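Local coordinates for protein tyrosine phosphatase-like protein (Leishmania major, PDB 3S4O), which removes phosphate from phosphotyrosine in proteins and may act as a virulence factor that supports the parasite's survival inside host macrophages, at residues Tyr39-Glu42 / Leu43-Arg46; Ala61-Val64 / Lys65-Ile69; Pro82-Ala85 / Val86-Ser89; Thr96-Ala99 / Arg100-Asp104; Ala128-Leu131 / Val132-Asn136. All blocks are in the same frame, centred on the assembly; numbering follows the deposited sequence.

Contact 1 of 5, residues Tyr39-Glu42 / Leu43-Arg46; sequences YIKE and LQHR
Tyr39, Ile40 and Lys41 each offer the backbone O to the N-H four residues on, at Leu43, Gln44 and His45, along helix 36-44 and the residues after it. Glu42 O takes a hydrogen bond from Arg46 NH1, 2.9 Å away. The same NH1 also reaches Glu42 OE1 at 3.0 Å, which makes a salt bridge. One nitrogen thus ties down both the carbonyl and the carboxylate of Glu42. Both acceptors lie close to the guanidinium plane. NH1, however, meets OE1 from above the carboxylate, and the two flat groups are turned 71° apart. The Glu42 chain folds back at chi2 (-50°) to bring OE1 there, while Arg46 is stretched from CG to NE. On the buried side, Tyr39 CE1 packs against Leu43 CD1 at 3.7 Å. Tyr39 has CG anti to N (chi1 -173°), which lays the ring beside Leu43. Its OH is held by Asp29 O. Both side chains also touch Leu28 of strand 21-28, and Leu43 reaches Val48 and Leu51 of strand 48-53. Gln44 NE2 bonds to Arg67 O. Tyr39 and Leu43 face the sheet of the phosphatase domain, and Ile40 faces helix 62-65. This is an amphipathic helix with an i to i+4 salt bridge reaching from Glu42 to the segment that follows.

Contact 2 of 5, residues Ala61-Val64 / Lys65-Ile69; sequences ATLV and KSRGI
Ala61 O receives Lys65 N at 3.1 Å, nearly along the C=O axis. It also accepts from Val64 N, so two backbone donors share it beside the short helix 62-65. The Lys65 chain bends back over this end, but its NZ lies implausibly near Ala61 CB and its last torsions are irregular. The placing of that amine is doubtful. Thr62 O takes Ser66 N at 3.2 Å with a rather bent bond. Thr62 OG1 bonds to Asp60 OD1. Leu63 O receives a weak bond from Ser66 OG at 3.3 Å. The OG sits between the backbone N and the carbonyl carbon (chi1 78°), which swings it back toward the helix. Leu63 and Arg67 lie side by side and point the same way. Leu63 CD1 meets NE of Arg67 at the guanidinium edge, 3.6 Å away. Val64 O accepts Arg67 N at 3.1 Å, with the donor well above the carbonyl plane. Val64 CG1 also packs on Ile69 CB at 3.8 Å, and both side chains are buried. Val64 rests on Ile40 of helix 36-44 and Val71 of strand 70-73, and Ile69 on Leu51 of strand 48-53. Gly68, with phi 85°, closes a type I turn that begins at Lys65. A short helix ending in a turn leads here into edge strand 70-73, completing a beta-alpha-beta crossover from the neighbouring parallel strand 48-53.

Contact 3 of 5, residues Pro82-Ala85 / Val86-Ser89; sequences PTRA and VLDS
Thr83 holds OG1 between its backbone N and carbonyl carbon (chi1 64°), which turns the oxygen to Val86 N. The bond is 3.3 Å long and nearly straight, with an angle of 166° at the hydrogen. OG1 also lies 3.4 Å from Val86 CG2, where the two side chains cross at about a right angle. Thr83 O accepts Leu87 N at 3.0 Å. Thr83 therefore serves as the N-cap of helix 84-103: side chain and carbonyl each satisfy an N-H of the first turn. Pro82 precedes the cap. Its CB packs on Val86 CG1 at 4.2 Å, and the ring continues onto Ile125 and Leu126 of helix 122-133. That helix begins at Arg122, a probable substrate-binding residue, whose side chain is about 7 Å from that of Pro82 by nearest atoms. Val86 rests against Trp74 and Phe76. The Arg84 chain is bent at chi2 and chi3 and runs alongside Leu87. Its NH1 comes 3.4 Å from Leu87 CD2. NH1 is hydrogen-bonded to Arg167 O, at the C-terminus. Asp88 is nearer to the stem than to the charge: OD2 is 3.8 Å from Arg84 CG, whereas OD1 stays 4.5 Å from Arg84 NH1, beyond a salt bridge. Asp88 N and Ser89 N continue the helical ladder to Arg84 O and Ala85 O.

Contact 4 of 5, residues Thr96-Ala99 / Arg100-Asp104; sequences TELA and RQQED
Glu97 and Arg100 form an i to i+3 salt bridge near the C-terminal end of helix 84-103, the long helix packed on strand 21-28 of the phosphatase sheet. The charged pair carries the contact. Arg100 turns its NE side to the carboxylate, and both NE and NH2 bond to the single atom OE1. The distance from NH2 to Glu97 OE1 is 2.9 Å. NH2 uses the syn lone pair of OE1, while NE comes from the same syn side but 30° out of the carboxylate plane. The two flat groups are 54° apart. The side chains run side by side, and a bend in Arg100 at chi3 (67°) curls the guanidinium toward Glu97. The other oxygen, OE2, is held by His50 NE2. Glu97 is buried, and these partners on its two oxygens probably favour its charged form. A bound HEPES buffer molecule lies about 3 Å from the Arg100 side chain by nearest atoms. Backbone bonds form the second group. Thr96, Glu97, Leu98 and Ala99 accept in turn from the N-H groups of Arg100, Gln101, Gln102 and Glu103. Asp104 then leaves helical geometry. Of the apolar residues, Leu98 packs on Leu22. Among the remaining polar side chains, Gln101 sends NE2 to Leu22 O on strand 21-28. Gln102 crosses Leu98 obliquely, and its amide NE2 lies 3.6 Å from Leu98 CG.

Contact 5 of 5, residues Ala128-Leu131 / Val132-Asn136; sequences ALAL and VEYGN
The carbonyls of Ala128, Leu129 and Ala130 accept from the N-H groups of Val132, Glu133 and Tyr134 in the last turns of helix 122-133. The tight part is buried. Val132 CG2 lies 3.5 Å from the Ala128 carbonyl O, and both residues lean on Ile162 of helix 156-164. Leu131 packs on Ala142 and Leu145 of helix 139-149, and Leu129 on Leu87 and Trp90 of helix 84-103. Tyr134 joins this buried side. Ala130 O accepts Tyr134 N at 2.8 Å and also lies 3.5 Å from Tyr134 CD2, at the ring edge. The methyl of Ala130 comes only within 4.4 Å of Tyr134 CD2, a looser touch. Tyr134 OH bonds to Asp95 OD1. Glu133 is partly exposed but held at its carboxylate. Chi1 of -176° puts its CG over the centre of the Tyr134 ring, 3.9 Å above the plane. The bend at chi2 (48°) then directs the carboxylate, which bonds to Tyr165 OH and forms a salt bridge with Arg167. The loose end is Asn136, which is exposed. It ends the helical path with a positive phi (54°), and its CB leaves in the direction away from 128-131. Just beyond it, Val137 shares a backbone bond with Leu131. This is the C-terminal end of the helix that follows the phosphate-binding loop of Cys116 to Arg122, the signature of the protein tyrosine phosphatase fold.

The five contacts follow one another along the chain in number order, and all lie within one phosphatase domain. Contacts 1 and 2 are neighbours, with centres 11 Å apart. They touch, with Ile40 and Leu43 of contact 1 packing on contact 2. Contacts 3 and 4 share helix 84-103 but sit toward its two ends, 21 Å apart between centres. Contact 5, on helix 122-133, lies against both of them, with Leu129 beside Leu87 and Tyr134 beside Leu98. Contacts 1 and 5 lie on opposite sides of the chain's centre, 25 Å apart between centres. The helix layers thus enclose the mixed sheet, whose strand 111-115 leads into the phosphate-binding loop, where thiosulfate is bound.

Contact 1 of 5, residues Tyr39-Glu42 / Leu43-Arg46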
loop_
_atom_site.group_PDB
_atom_site.type_symbol
_atom_site.label_atom_id
_atom_site.label_comp_id
_atom_site.label_asym_id
_atom_site.label_seq_id
_atom_site.Cartn_x
_atom_site.Cartn_y
_atom_site.Cartn_z
ATOM N N TYR A 39 12.550 4.856 -12.136
ATOM C CA TYR A 39 11.615 4.388 -11.125
ATOM C C TYR A 39 10.178 4.790 -11.471
ATOM O O TYR A 39 9.258 3.981 -11.413
ATOM C CB TYR A 39 12.032 4.985 -9.784
ATOM C CG TYR A 39 11.276 4.488 -8.574
ATOM C CD1 TYR A 39 10.095 5.094 -8.181
ATOM C CD2 TYR A 39 11.777 3.453 -7.789
ATOM C CE1 TYR A 39 9.412 4.681 -7.060
ATOM C CE2 TYR A 39 11.103 3.025 -6.661
ATOM C CZ TYR A 39 9.916 3.643 -6.304
ATOM O OH TYR A 39 9.208 3.240 -5.198
ATOM N N ILE A 40 9.999 6.050 -11.842
ATOM C CA ILE A 40 8.687 6.535 -12.255
ATOM C C ILE A 40 8.171 5.754 -13.467
ATOM O O ILE A 40 6.996 5.388 -13.522
ATOM C CB ILE A 40 8.705 8.011 -12.623
ATOM C CG1 ILE A 40 8.821 8.877 -11.375
ATOM C CG2 ILE A 40 7.425 8.363 -13.383
ATOM C CD1 ILE A 40 9.431 10.232 -11.656
ATOM N N LYS A 41 9.052 5.511 -14.435
ATOM C CA LYS A 41 8.697 4.713 -15.618
ATOM C C LYS A 41 8.185 3.335 -15.201
ATOM O O LYS A 41 7.183 2.848 -15.721
ATOM C CB LYS A 41 9.889 4.557 -16.573
ATOM C CG LYS A 41 9.753 5.379 -17.851
ATOM C CD LYS A 41 10.713 4.934 -18.953
ATOM C CE LYS A 41 10.587 5.845 -20.186
ATOM N NZ LYS A 41 11.828 5.877 -21.025
ATOM N N GLU A 42 8.888 2.723 -14.253
ATOM C CA GLU A 42 8.546 1.376 -13.783
ATOM C C GLU A 42 7.212 1.370 -13.022
ATOM O O GLU A 42 6.483 0.386 -13.050
ATOM C CB GLU A 42 9.675 0.776 -12.918
ATOM C CG GLU A 42 10.922 0.277 -13.706
ATOM C CD GLU A 42 10.582 -0.643 -14.887
ATOM O OE1 GLU A 42 10.373 -1.856 -14.664
ATOM O OE2 GLU A 42 10.524 -0.150 -16.040
ATOM N N LEU A 43 6.896 2.474 -12.356
ATOM C CA LEU A 43 5.587 2.631 -11.721
ATOM C C LEU A 43 4.495 2.780 -12.803
ATOM O O LEU A 43 3.439 2.161 -12.716
ATOM C CB LEU A 43 5.553 3.840 -10.776
ATOM C CG LEU A 43 6.401 3.844 -9.496
ATOM C CD1 LEU A 43 6.172 5.157 -8.776
ATOM C CD2 LEU A 43 6.095 2.676 -8.590
ATOM N N GLN A 44 4.764 3.606 -13.806
ATOM C CA GLN A 44 3.821 3.819 -14.909
ATOM C C GLN A 44 3.565 2.515 -15.673
ATOM O O GLN A 44 2.439 2.222 -16.053
ATOM C CB GLN A 44 4.355 4.859 -15.894
ATOM C CG GLN A 44 4.248 6.306 -15.438
ATOM C CD GLN A 44 4.832 7.253 -16.476
ATOM O OE1 GLN A 44 5.676 6.866 -17.285
ATOM N NE2 GLN A 44 4.366 8.494 -16.472
ATOM N N HIS A 45 4.632 1.745 -15.873
ATOM C CA HIS A 45 4.576 0.454 -16.579
ATOM C C HIS A 45 3.810 -0.621 -15.817
ATOM O O HIS A 45 3.462 -1.647 -16.385
ATOM C CB HIS A 45 5.989 -0.066 -16.855
ATOM C CG HIS A 45 6.616 0.535 -18.076
ATOM N ND1 HIS A 45 7.484 -0.162 -18.888
ATOM C CD2 HIS A 45 6.495 1.768 -18.623
ATOM C CE1 HIS A 45 7.875 0.618 -19.881
ATOM N NE2 HIS A 45 7.291 1.797 -19.739
ATOM N N ARG A 46 3.582 -0.395 -14.526
ATOM C CA ARG A 46 2.781 -1.306 -13.692
ATOM C C ARG A 46 1.433 -0.676 -13.337
ATOM O O ARG A 46 0.734 -1.142 -12.431
ATOM C CB ARG A 46 3.554 -1.674 -12.427
ATOM C CG ARG A 46 4.642 -2.668 -12.686
ATOM C CD ARG A 46 5.576 -2.763 -11.510
ATOM N NE ARG A 46 6.694 -3.660 -11.785
ATOM C CZ ARG A 46 7.702 -3.378 -12.609
ATOM N NH1 ARG A 46 7.765 -2.204 -13.242
ATOM N NH2 ARG A 46 8.657 -4.280 -12.801
#

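Contact 2 of 5, residues Ala61-Val64 / Lys65-Ile69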
loop_
_atom_site.group_PDB
_atom_site.type_symbol
_atom_site.label_atom_id
_atom_site.label_comp_id
_atom_site.label_asym_id
_atom_site.label_seq_id
_atom_site.Cartn_x
_atom_site.Cartn_y
_atom_site.Cartn_z
ATOM N N ALA A 61 8.750 14.742 -4.511
ATOM C CA ALA A 61 7.506 14.100 -4.943
ATOM C C ALA A 61 6.865 14.776 -6.170
ATOM O O ALA A 61 6.106 14.150 -6.902
ATOM C CB ALA A 61 6.516 14.041 -3.782
ATOM N N THR A 62 7.187 16.044 -6.397
ATOM C CA THR A 62 6.591 16.812 -7.499
ATOM C C THR A 62 6.923 16.216 -8.871
ATOM O O THR A 62 6.125 16.311 -9.801
ATOM C CB THR A 62 7.034 18.287 -7.475
ATOM O OG1 THR A 62 8.467 18.361 -7.444
ATOM C CG2 THR A 62 6.449 19.000 -6.248
ATOM N N LEU A 63 8.096 15.591 -8.980
ATOM C CA LEU A 63 8.482 14.910 -10.231
ATOM C C LEU A 63 7.613 13.709 -10.533
ATOM O O LEU A 63 7.532 13.291 -11.675
ATOM C CB LEU A 63 9.932 14.423 -10.217
ATOM C CG LEU A 63 10.432 13.725 -11.513
ATOM C CD1 LEU A 63 9.942 14.385 -12.829
ATOM C CD2 LEU A 63 11.957 13.610 -11.537
ATOM N N VAL A 64 7.024 13.121 -9.499
ATOM C CA VAL A 64 6.172 11.948 -9.653
ATOM C C VAL A 64 4.751 12.394 -9.959
ATOM O O VAL A 64 4.069 11.798 -10.791
ATOM C CB VAL A 64 6.187 11.049 -8.382
ATOM C CG1 VAL A 64 5.241 9.857 -8.552
ATOM C CG2 VAL A 64 7.590 10.558 -8.070
ATOM N N LYS A 65 4.318 13.452 -9.283
ATOM C CA LYS A 65 2.983 14.017 -9.473
ATOM C C LYS A 65 2.768 14.468 -10.905
ATOM O O LYS A 65 1.664 14.380 -11.436
ATOM C CB LYS A 65 2.750 15.203 -8.535
ATOM C CG LYS A 65 2.429 14.815 -7.090
ATOM C CD LYS A 65 1.953 16.055 -6.299
ATOM C CE LYS A 65 2.890 16.510 -5.195
ATOM N NZ LYS A 65 3.982 15.577 -4.799
ATOM N N SER A 66 3.839 14.939 -11.533
ATOM C CA SER A 66 3.747 15.537 -12.854
ATOM C C SER A 66 3.648 14.471 -13.938
ATOM O O SER A 66 3.450 14.783 -15.101
ATOM C CB SER A 66 4.945 16.462 -13.107
ATOM O OG SER A 66 6.105 15.724 -13.441
ATOM N N ARG A 67 3.781 13.213 -13.548
ATOM C CA ARG A 67 3.715 12.109 -14.508
ATOM C C ARG A 67 2.507 11.227 -14.270
ATOM O O ARG A 67 2.525 10.041 -14.573
ATOM C CB ARG A 67 5.008 11.319 -14.465
ATOM C CG ARG A 67 6.155 12.209 -14.888
ATOM C CD ARG A 67 7.454 11.509 -15.073
ATOM N NE ARG A 67 8.502 12.437 -15.502
ATOM C CZ ARG A 67 8.661 12.891 -16.746
ATOM N NH1 ARG A 67 9.649 13.739 -17.021
ATOM N NH2 ARG A 67 7.846 12.512 -17.727
ATOM N N GLY A 68 1.460 11.837 -13.724
ATOM C CA GLY A 68 0.148 11.222 -13.647
ATOM C C GLY A 68 -0.076 10.309 -12.466
ATOM O O GLY A 68 -1.102 9.637 -12.403
ATOM N N ILE A 69 0.881 10.285 -11.538
ATOM C CA ILE A 69 0.764 9.475 -10.328
ATOM C C ILE A 69 0.496 10.367 -9.115
ATOM O O ILE A 69 1.221 11.327 -8.863
ATOM C CB ILE A 69 2.022 8.626 -10.085
ATOM C CG1 ILE A 69 2.177 7.569 -11.190
ATOM C CG2 ILE A 69 1.925 7.922 -8.751
ATOM C CD1 ILE A 69 3.610 7.152 -11.430
#

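Contact 3 of 5, residues Pro82-Ala85 / Val86-Ser89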
loop_
_atom_site.group_PDB
_atom_site.type_symbol
_atom_site.label_atom_id
_atom_site.label_comp_id
_atom_site.label_asym_id
_atom_site.label_seq_id
_atom_site.Cartn_x
_atom_site.Cartn_y
_atom_site.Cartn_z
ATOM N N PRO A 82 0.563 2.385 12.217
ATOM C CA PRO A 82 0.048 3.650 11.703
ATOM C C PRO A 82 -0.593 4.456 12.808
ATOM O O PRO A 82 -1.323 3.914 13.640
ATOM C CB PRO A 82 -1.036 3.224 10.701
ATOM C CG PRO A 82 -0.843 1.801 10.491
ATOM C CD PRO A 82 -0.252 1.260 11.734
ATOM N N THR A 83 -0.306 5.742 12.839
ATOM C CA THR A 83 -1.118 6.648 13.640
ATOM C C THR A 83 -2.581 6.625 13.159
ATOM O O THR A 83 -2.914 6.125 12.072
ATOM C CB THR A 83 -0.593 8.096 13.580
ATOM O OG1 THR A 83 -0.714 8.580 12.239
ATOM C CG2 THR A 83 0.851 8.172 14.002
ATOM N N ARG A 84 -3.460 7.133 14.002
ATOM C CA ARG A 84 -4.868 7.254 13.635
ATOM C C ARG A 84 -5.079 8.145 12.404
ATOM O O ARG A 84 -5.927 7.852 11.568
ATOM C CB ARG A 84 -5.681 7.793 14.825
ATOM C CG ARG A 84 -7.209 7.692 14.707
ATOM C CD ARG A 84 -7.713 6.313 14.259
ATOM N NE ARG A 84 -7.836 5.348 15.354
ATOM C CZ ARG A 84 -8.543 4.216 15.288
ATOM N NH1 ARG A 84 -9.207 3.883 14.179
ATOM N NH2 ARG A 84 -8.587 3.405 16.344
ATOM N N ALA A 85 -4.305 9.222 12.289
ATOM C CA ALA A 85 -4.374 10.119 11.110
ATOM C C ALA A 85 -4.004 9.396 9.798
ATOM O O ALA A 85 -4.700 9.509 8.795
ATOM C CB ALA A 85 -3.481 11.347 11.321
ATOM N N VAL A 86 -2.919 8.632 9.818
ATOM C CA VAL A 86 -2.494 7.875 8.622
ATOM C C VAL A 86 -3.529 6.832 8.240
ATOM O O VAL A 86 -3.836 6.650 7.060
ATOM C CB VAL A 86 -1.151 7.150 8.823
ATOM C CG1 VAL A 86 -0.868 6.186 7.660
ATOM C CG2 VAL A 86 -0.034 8.167 8.981
ATOM N N LEU A 87 -4.048 6.145 9.252
ATOM C CA LEU A 87 -5.016 5.079 9.045
ATOM C C LEU A 87 -6.284 5.613 8.400
ATOM O O LEU A 87 -6.798 5.030 7.442
ATOM C CB LEU A 87 -5.372 4.436 10.391
ATOM C CG LEU A 87 -6.534 3.439 10.367
ATOM C CD1 LEU A 87 -6.155 2.247 9.527
ATOM C CD2 LEU A 87 -6.944 3.008 11.772
ATOM N N ASP A 88 -6.797 6.706 8.953
ATOM C CA ASP A 88 -8.009 7.335 8.423
ATOM C C ASP A 88 -7.795 7.840 6.997
ATOM O O ASP A 88 -8.685 7.732 6.166
ATOM C CB ASP A 88 -8.501 8.452 9.347
ATOM C CG ASP A 88 -9.116 7.910 10.644
ATOM O OD1 ASP A 88 -9.484 6.705 10.685
ATOM O OD2 ASP A 88 -9.231 8.681 11.630
ATOM N N SER A 89 -6.605 8.366 6.719
ATOM C CA SER A 89 -6.286 8.865 5.374
ATOM C C SER A 89 -6.212 7.717 4.368
ATOM O O SER A 89 -6.611 7.862 3.228
ATOM C CB SER A 89 -4.963 9.639 5.387
ATOM O OG SER A 89 -5.131 10.966 5.886
HETATM O O HOH W 1 -6.012 11.543 8.157
#

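Contact 4 of 5, residues Thr96-Ala99 / Arg100-Asp104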
loop_
_atom_site.group_PDB
_atom_site.type_symbol
_atom_site.label_atom_id
_atom_site.label_comp_id
_atom_site.label_asym_id
_atom_site.label_seq_id
_atom_site.Cartn_x
_atom_site.Cartn_y
_atom_site.Cartn_z
ATOM N N THR A 96 -12.455 5.687 -1.547
ATOM C CA THR A 96 -12.704 6.534 -2.714
ATOM C C THR A 96 -12.420 5.760 -3.983
ATOM O O THR A 96 -13.166 5.840 -4.955
ATOM C CB THR A 96 -11.827 7.812 -2.674
ATOM O OG1 THR A 96 -12.122 8.557 -1.480
ATOM C CG2 THR A 96 -12.070 8.685 -3.894
ATOM N N GLU A 97 -11.346 4.988 -3.952
ATOM C CA GLU A 97 -10.979 4.147 -5.089
ATOM C C GLU A 97 -12.024 3.048 -5.303
ATOM O O GLU A 97 -12.330 2.664 -6.436
ATOM C CB GLU A 97 -9.588 3.536 -4.881
ATOM C CG GLU A 97 -8.423 4.476 -5.231
ATOM C CD GLU A 97 -8.502 5.017 -6.658
ATOM O OE1 GLU A 97 -8.639 4.204 -7.598
ATOM O OE2 GLU A 97 -8.456 6.259 -6.842
ATOM N N LEU A 98 -12.589 2.569 -4.202
ATOM C CA LEU A 98 -13.631 1.542 -4.253
ATOM C C LEU A 98 -14.905 2.085 -4.880
ATOM O O LEU A 98 -15.541 1.417 -5.686
ATOM C CB LEU A 98 -13.928 1.020 -2.848
ATOM C CG LEU A 98 -14.763 -0.252 -2.763
ATOM C CD1 LEU A 98 -14.127 -1.383 -3.554
ATOM C CD2 LEU A 98 -14.909 -0.644 -1.277
ATOM N N ALA A 99 -15.269 3.308 -4.504
ATOM C CA ALA A 99 -16.438 3.977 -5.085
ATOM C C ALA A 99 -16.203 4.313 -6.557
ATOM O O ALA A 99 -17.139 4.296 -7.349
ATOM C CB ALA A 99 -16.790 5.245 -4.293
ATOM N N ARG A 100 -14.957 4.623 -6.915
ATOM C CA ARG A 100 -14.609 4.941 -8.307
ATOM C C ARG A 100 -14.941 3.763 -9.229
ATOM O O ARG A 100 -15.474 3.953 -10.324
ATOM C CB ARG A 100 -13.127 5.313 -8.448
ATOM C CG ARG A 100 -12.775 5.945 -9.793
ATOM C CD ARG A 100 -11.368 6.546 -9.821
ATOM N NE ARG A 100 -10.314 5.535 -9.724
ATOM C CZ ARG A 100 -9.493 5.151 -10.704
ATOM N NH1 ARG A 100 -9.559 5.680 -11.913
ATOM N NH2 ARG A 100 -8.572 4.217 -10.455
ATOM N N GLN A 101 -14.637 2.559 -8.755
ATOM C CA GLN A 101 -14.845 1.323 -9.516
ATOM C C GLN A 101 -16.314 0.981 -9.634
ATOM O O GLN A 101 -16.775 0.567 -10.696
ATOM C CB GLN A 101 -14.136 0.135 -8.849
ATOM C CG GLN A 101 -12.636 0.067 -9.065
ATOM C CD GLN A 101 -11.995 -1.060 -8.269
ATOM O OE1 GLN A 101 -12.181 -2.239 -8.579
ATOM N NE2 GLN A 101 -11.255 -0.705 -7.226
ATOM N N GLN A 102 -17.034 1.134 -8.525
ATOM C CA GLN A 102 -18.472 0.822 -8.462
ATOM C C GLN A 102 -19.265 1.774 -9.349
ATOM O O GLN A 102 -20.190 1.370 -10.031
ATOM C CB GLN A 102 -18.991 0.921 -7.018
ATOM C CG GLN A 102 -18.725 -0.325 -6.145
ATOM C CD GLN A 102 -18.536 -0.008 -4.655
ATOM O OE1 GLN A 102 -18.781 1.117 -4.202
ATOM N NE2 GLN A 102 -18.097 -1.010 -3.887
ATOM N N GLU A 103 -18.873 3.039 -9.326
ATOM C CA GLU A 103 -19.490 4.086 -10.136
ATOM C C GLU A 103 -19.214 3.923 -11.635
ATOM O O GLU A 103 -20.010 4.366 -12.454
ATOM C CB GLU A 103 -18.985 5.453 -9.654
ATOM C CG GLU A 103 -19.331 6.692 -10.596
ATOM C CD GLU A 103 -18.102 7.316 -11.305
ATOM O OE1 GLU A 103 -16.944 7.088 -10.862
ATOM O OE2 GLU A 103 -18.302 8.044 -12.310
ATOM N N ASP A 104 -18.091 3.298 -11.984
ATOM C CA ASP A 104 -17.635 3.214 -13.389
ATOM C C ASP A 104 -17.047 1.838 -13.744
ATOM O O ASP A 104 -15.883 1.569 -13.441
ATOM C CB ASP A 104 -16.599 4.314 -13.662
ATOM C CG ASP A 104 -16.249 4.459 -15.141
ATOM O OD1 ASP A 104 -16.800 3.732 -15.999
ATOM O OD2 ASP A 104 -15.397 5.323 -15.446
#

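Contact 5 of 5, residues Ala128-Leu131 / Val132-Asn136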
loop_
_atom_site.group_PDB
_atom_site.type_symbol
_atom_site.label_atom_id
_atom_site.label_comp_id
_atom_site.label_asym_id
_atom_site.label_seq_id
_atom_site.Cartn_x
_atom_site.Cartn_y
_atom_site.Cartn_z
ATOM N N ALA A 128 -1.436 -4.929 4.994
ATOM C CA ALA A 128 -2.073 -5.907 5.865
ATOM C C ALA A 128 -3.439 -5.392 6.297
ATOM O O ALA A 128 -4.433 -6.105 6.263
ATOM C CB ALA A 128 -1.202 -6.178 7.075
ATOM N N LEU A 129 -3.478 -4.132 6.693
ATOM C CA LEU A 129 -4.709 -3.521 7.157
ATOM C C LEU A 129 -5.776 -3.472 6.073
ATOM O O LEU A 129 -6.955 -3.658 6.371
ATOM C CB LEU A 129 -4.441 -2.103 7.621
ATOM C CG LEU A 129 -5.723 -1.346 8.007
ATOM C CD1 LEU A 129 -6.123 -1.632 9.441
ATOM C CD2 LEU A 129 -5.574 0.123 7.748
ATOM N N ALA A 130 -5.365 -3.162 4.843
ATOM C CA ALA A 130 -6.291 -3.137 3.702
ATOM C C ALA A 130 -6.907 -4.517 3.495
ATOM O O ALA A 130 -8.106 -4.633 3.231
ATOM C CB ALA A 130 -5.593 -2.670 2.428
ATOM N N LEU A 131 -6.086 -5.557 3.633
ATOM C CA LEU A 131 -6.550 -6.942 3.496
ATOM C C LEU A 131 -7.595 -7.277 4.558
ATOM O O LEU A 131 -8.568 -7.978 4.285
ATOM C CB LEU A 131 -5.394 -7.951 3.604
ATOM C CG LEU A 131 -4.382 -8.038 2.456
ATOM C CD1 LEU A 131 -3.234 -8.957 2.849
ATOM C CD2 LEU A 131 -5.020 -8.549 1.193
ATOM N N VAL A 132 -7.385 -6.782 5.769
ATOM C CA VAL A 132 -8.322 -7.016 6.857
ATOM C C VAL A 132 -9.615 -6.230 6.636
ATOM O O VAL A 132 -10.709 -6.784 6.743
ATOM C CB VAL A 132 -7.741 -6.637 8.221
ATOM C CG1 VAL A 132 -8.831 -6.670 9.288
ATOM C CG2 VAL A 132 -6.603 -7.582 8.592
ATOM N N GLU A 133 -9.484 -4.955 6.296
ATOM C CA GLU A 133 -10.641 -4.066 6.188
ATOM C C GLU A 133 -11.516 -4.373 4.969
ATOM O O GLU A 133 -12.736 -4.400 5.079
ATOM C CB GLU A 133 -10.189 -2.598 6.153
ATOM C CG GLU A 133 -11.313 -1.564 6.146
ATOM C CD GLU A 133 -12.375 -1.810 7.178
ATOM O OE1 GLU A 133 -12.018 -2.125 8.340
ATOM O OE2 GLU A 133 -13.570 -1.693 6.805
ATOM N N TYR A 134 -10.888 -4.597 3.815
ATOM C CA TYR A 134 -11.612 -4.760 2.535
ATOM C C TYR A 134 -11.657 -6.200 2.049
ATOM O O TYR A 134 -12.650 -6.632 1.473
ATOM C CB TYR A 134 -11.018 -3.846 1.447
ATOM C CG TYR A 134 -11.039 -2.386 1.843
ATOM C CD1 TYR A 134 -12.218 -1.639 1.786
ATOM C CD2 TYR A 134 -9.890 -1.757 2.303
ATOM C CE1 TYR A 134 -12.244 -0.307 2.166
ATOM C CE2 TYR A 134 -9.907 -0.435 2.682
ATOM C CZ TYR A 134 -11.086 0.284 2.620
ATOM O OH TYR A 134 -11.086 1.614 3.006
ATOM N N GLY A 135 -10.589 -6.945 2.280
ATOM C CA GLY A 135 -10.543 -8.359 1.917
ATOM C C GLY A 135 -11.217 -9.264 2.931
ATOM O O GLY A 135 -11.469 -10.429 2.647
ATOM N N ASN A 136 -11.522 -8.709 4.103
ATOM C CA ASN A 136 -12.084 -9.453 5.248
ATOM C C ASN A 136 -11.249 -10.670 5.646
ATOM O O ASN A 136 -11.762 -11.662 6.143
ATOM C CB ASN A 136 -13.552 -9.831 5.006
ATOM C CG ASN A 136 -14.501 -8.639 5.181
ATOM O OD1 ASN A 136 -14.130 -7.610 5.752
ATOM N ND2 ASN A 136 -15.726 -8.775 4.678
#